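Long-range contact in imidazolonepropionase (Unidentified, PDB 2Q09), which hydrolyses the ring carbon-nitrogen bond of imidazolone-5-propanoate to give N-formimidoyl-L-glutamate, the third step of histidine degradation: residues G134-E139 / D374-N379. Residues are numbered along the deposited sequence; the frame is centred on the assembly and turned at random.
Sequences GVTTVE and DFLVWN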
ATOM      1  N   GLY A 134      -1.037  -3.241  13.178  1.00 22.80           N
ATOM      2  CA  GLY A 134      -2.230  -2.417  13.089  1.00 21.83           C
ATOM      3  C   GLY A 134      -2.725  -2.182  11.669  1.00 19.80           C
ATOM      4  O   GLY A 134      -3.615  -1.365  11.458  1.00 19.25           O
ATOM      5  N   VAL A 135      -2.165  -2.886  10.690  1.00 18.60           N
ATOM      6  CA  VAL A 135      -2.610  -2.701   9.307  1.00 19.56           C
ATOM      7  C   VAL A 135      -3.937  -3.437   9.106  1.00 19.55           C
ATOM      8  O   VAL A 135      -4.031  -4.638   9.359  1.00 21.41           O
ATOM      9  CB  VAL A 135      -1.577  -3.240   8.300  1.00 20.92           C
ATOM     10  CG1 VAL A 135      -2.112  -3.090   6.873  1.00 18.35           C
ATOM     11  CG2 VAL A 135      -0.255  -2.465   8.439  1.00 20.49           C
ATOM     12  N   THR A 136      -4.961  -2.717   8.658  1.00 19.62           N
ATOM     13  CA  THR A 136      -6.278  -3.318   8.462  1.00 20.90           C
ATOM     14  C   THR A 136      -6.671  -3.410   6.995  1.00 20.75           C
ATOM     15  O   THR A 136      -7.634  -4.091   6.645  1.00 21.46           O
ATOM     16  CB  THR A 136      -7.349  -2.546   9.251  1.00 21.18           C
ATOM     17  OG1 THR A 136      -7.246  -1.149   8.955  1.00 22.56           O
ATOM     18  CG2 THR A 136      -7.151  -2.766  10.748  1.00 21.56           C
ATOM     19  N   THR A 137      -5.927  -2.717   6.139  1.00 20.67           N
ATOM     20  CA  THR A 137      -6.149  -2.763   4.694  1.00 21.36           C
ATOM     21  C   THR A 137      -4.776  -2.775   4.032  1.00 21.78           C
ATOM     22  O   THR A 137      -3.935  -1.913   4.314  1.00 20.80           O
ATOM     23  CB  THR A 137      -6.921  -1.535   4.160  1.00 21.39           C
ATOM     24  OG1 THR A 137      -8.256  -1.535   4.677  1.00 23.66           O
ATOM     25  CG2 THR A 137      -6.977  -1.573   2.631  1.00 20.24           C
ATOM     26  N   VAL A 138      -4.538  -3.758   3.174  1.00 19.54           N
ATOM     27  CA  VAL A 138      -3.258  -3.855   2.481  1.00 20.18           C
ATOM     28  C   VAL A 138      -3.491  -4.037   0.986  1.00 21.67           C
ATOM     29  O   VAL A 138      -4.428  -4.717   0.577  1.00 21.44           O
ATOM     30  CB  VAL A 138      -2.404  -5.044   3.016  1.00 19.26           C
ATOM     31  CG1 VAL A 138      -3.159  -6.370   2.838  1.00 19.05           C
ATOM     32  CG2 VAL A 138      -1.072  -5.106   2.279  1.00 20.00           C
ATOM     33  N   GLU A 139      -2.653  -3.396   0.177  1.00 22.03           N
ATOM     34  CA  GLU A 139      -2.736  -3.514  -1.274  1.00 21.27           C
ATOM     35  C   GLU A 139      -1.646  -4.500  -1.694  1.00 22.80           C
ATOM     36  O   GLU A 139      -0.492  -4.381  -1.260  1.00 21.78           O
ATOM     37  CB  GLU A 139      -2.478  -2.160  -1.937  1.00 21.77           C
ATOM     38  CG  GLU A 139      -2.645  -2.171  -3.465  1.00 21.99           C
ATOM     39  CD  GLU A 139      -1.318  -2.117  -4.215  1.00 25.37           C
ATOM     40  OE1 GLU A 139      -0.265  -2.469  -3.628  1.00 25.31           O
ATOM     41  OE2 GLU A 139      -1.331  -1.726  -5.403  1.00 26.83           O
ATOM     42  N   ASP A 374     -13.061   0.460  11.065  1.00 24.63           N
ATOM     43  CA  ASP A 374     -11.719  -0.117  11.057  1.00 24.41           C
ATOM     44  C   ASP A 374     -10.893   0.800  11.946  1.00 23.64           C
ATOM     45  O   ASP A 374     -10.446   1.862  11.507  1.00 25.96           O
ATOM     46  CB  ASP A 374     -11.146  -0.128   9.634  1.00 24.16           C
ATOM     47  CG  ASP A 374     -11.759  -1.207   8.764  1.00 26.35           C
ATOM     48  OD1 ASP A 374     -12.780  -1.801   9.175  1.00 26.05           O
ATOM     49  OD2 ASP A 374     -11.217  -1.456   7.662  1.00 25.86           O
ATOM     50  N   PHE A 375     -10.708   0.407  13.200  1.00 23.35           N
ATOM     51  CA  PHE A 375      -9.944   1.241  14.113  1.00 22.80           C
ATOM     52  C   PHE A 375      -9.091   0.426  15.066  1.00 23.38           C
ATOM     53  O   PHE A 375      -9.257  -0.800  15.184  1.00 22.68           O
ATOM     54  CB  PHE A 375     -10.883   2.183  14.881  1.00 23.09           C
ATOM     55  CG  PHE A 375     -11.955   1.484  15.664  1.00 24.24           C
ATOM     56  CD1 PHE A 375     -11.715   1.018  16.952  1.00 23.97           C
ATOM     57  CD2 PHE A 375     -13.218   1.305  15.112  1.00 23.42           C
ATOM     58  CE1 PHE A 375     -12.725   0.397  17.689  1.00 24.15           C
ATOM     59  CE2 PHE A 375     -14.236   0.686  15.834  1.00 24.02           C
ATOM     60  CZ  PHE A 375     -13.990   0.227  17.125  1.00 25.08           C
ATOM     61  N   LEU A 376      -8.186   1.111  15.757  1.00 22.00           N
ATOM     62  CA  LEU A 376      -7.263   0.452  16.663  1.00 21.67           C
ATOM     63  C   LEU A 376      -7.184   1.122  18.027  1.00 21.86           C
ATOM     64  O   LEU A 376      -7.182   2.349  18.121  1.00 21.85           O
ATOM     65  CB  LEU A 376      -5.859   0.472  16.054  1.00 22.10           C
ATOM     66  CG  LEU A 376      -5.724   0.129  14.569  1.00 21.15           C
ATOM     67  CD1 LEU A 376      -4.327   0.482  14.087  1.00 20.51           C
ATOM     68  CD2 LEU A 376      -6.023  -1.364  14.363  1.00 20.16           C
ATOM     69  N   VAL A 377      -7.094   0.313  19.076  1.00 22.91           N
ATOM     70  CA  VAL A 377      -6.951   0.831  20.431  1.00 24.82           C
ATOM     71  C   VAL A 377      -5.528   0.476  20.838  1.00 23.18           C
ATOM     72  O   VAL A 377      -5.166  -0.703  20.891  1.00 24.40           O
ATOM     73  CB  VAL A 377      -7.927   0.171  21.412  1.00 25.02           C
ATOM     74  CG1 VAL A 377      -7.650   0.675  22.829  1.00 25.50           C
ATOM     75  CG2 VAL A 377      -9.361   0.492  21.017  1.00 24.75           C
ATOM     76  N   TRP A 378      -4.718   1.495  21.115  1.00 24.11           N
ATOM     77  CA  TRP A 378      -3.322   1.278  21.475  1.00 23.43           C
ATOM     78  C   TRP A 378      -3.035   1.402  22.957  1.00 25.22           C
ATOM     79  O   TRP A 378      -3.841   1.941  23.713  1.00 26.18           O
ATOM     80  CB  TRP A 378      -2.433   2.282  20.757  1.00 22.19           C
ATOM     81  CG  TRP A 378      -2.579   2.295  19.275  1.00 21.23           C
ATOM     82  CD1 TRP A 378      -3.476   3.018  18.538  1.00 21.14           C
ATOM     83  CD2 TRP A 378      -1.759   1.595  18.338  1.00 20.90           C
ATOM     84  NE1 TRP A 378      -3.260   2.814  17.195  1.00 19.87           N
ATOM     85  CE2 TRP A 378      -2.211   1.943  17.044  1.00 21.28           C
ATOM     86  CE3 TRP A 378      -0.685   0.699  18.467  1.00 21.18           C
ATOM     87  CZ2 TRP A 378      -1.611   1.439  15.881  1.00 18.78           C
ATOM     88  CZ3 TRP A 378      -0.086   0.196  17.309  1.00 20.61           C
ATOM     89  CH2 TRP A 378      -0.557   0.569  16.033  1.00 20.75           C
ATOM     90  N   ASN A 379      -1.873   0.912  23.376  1.00 25.90           N
ATOM     91  CA  ASN A 379      -1.494   1.029  24.770  1.00 26.42           C
ATOM     92  C   ASN A 379      -0.481   2.165  24.918  1.00 27.49           C
ATOM     93  O   ASN A 379       0.003   2.426  26.018  1.00 28.26           O
ATOM     94  CB  ASN A 379      -0.932  -0.293  25.313  1.00 28.53           C
ATOM     95  CG  ASN A 379       0.343  -0.723  24.618  1.00 28.24           C
ATOM     96  OD1 ASN A 379       0.830  -0.062  23.698  1.00 30.97           O
ATOM     97  ND2 ASN A 379       0.894  -1.847  25.058  1.00 30.23           N
TER
HETATM   98  O   HOH W   1      -8.683  -0.373   6.930  1.00 23.74           O
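L376 meets G134 and T136 with the two methyls at its tip. CD1 lies 3.3 Å from the carbonyl O of G134 and also touches its CA. CD2 sits 4.0 Å from T136 CG2. With CG anti to its own carbonyl carbon (chi1 -44°), the leucine carries its methyl fork toward G134 and T136, where helix 116-133 gives way to strand 135-141. This is the tight end. G134 closes a Schellman motif after that helix with a positive phi of 109°, and a CB there would clash with L376 CD1. An alanine in place of L376 would probably open a gap beside the G134 carbonyl and take one neighbour from the T136 methyl.

Toward D374 the packing slackens and water takes over. T136 OG1 stays 4.1 Å from D374 CB, and no direct hydrogen bond joins the two segments. Instead one water is held by three oxygens: T136 OG1 and T137 OG1, each 2.6 Å away, and D374 OD2, to which it donates. The carboxylate is fixed from outside as well, through a salt bridge from OD2 to R168 and a hydrogen bond from the N401 amide to OD1, so its charge is probably well compensated.

The segments run nearly opposite ways, 166° apart, but share no backbone ladder. Strand 63-73 pairs with both, parallel to 135-141 in the TIM-like barrel and antiparallel to 375-378. Its T65 and L68 touch L376, and the L68 backbone hydrogen-bonds to those of G134 and T136. Strands 375-378 and 395-400 belong to the small beta structure beside the barrel, which this contact packs against a barrel strand at the end of helix 116-133.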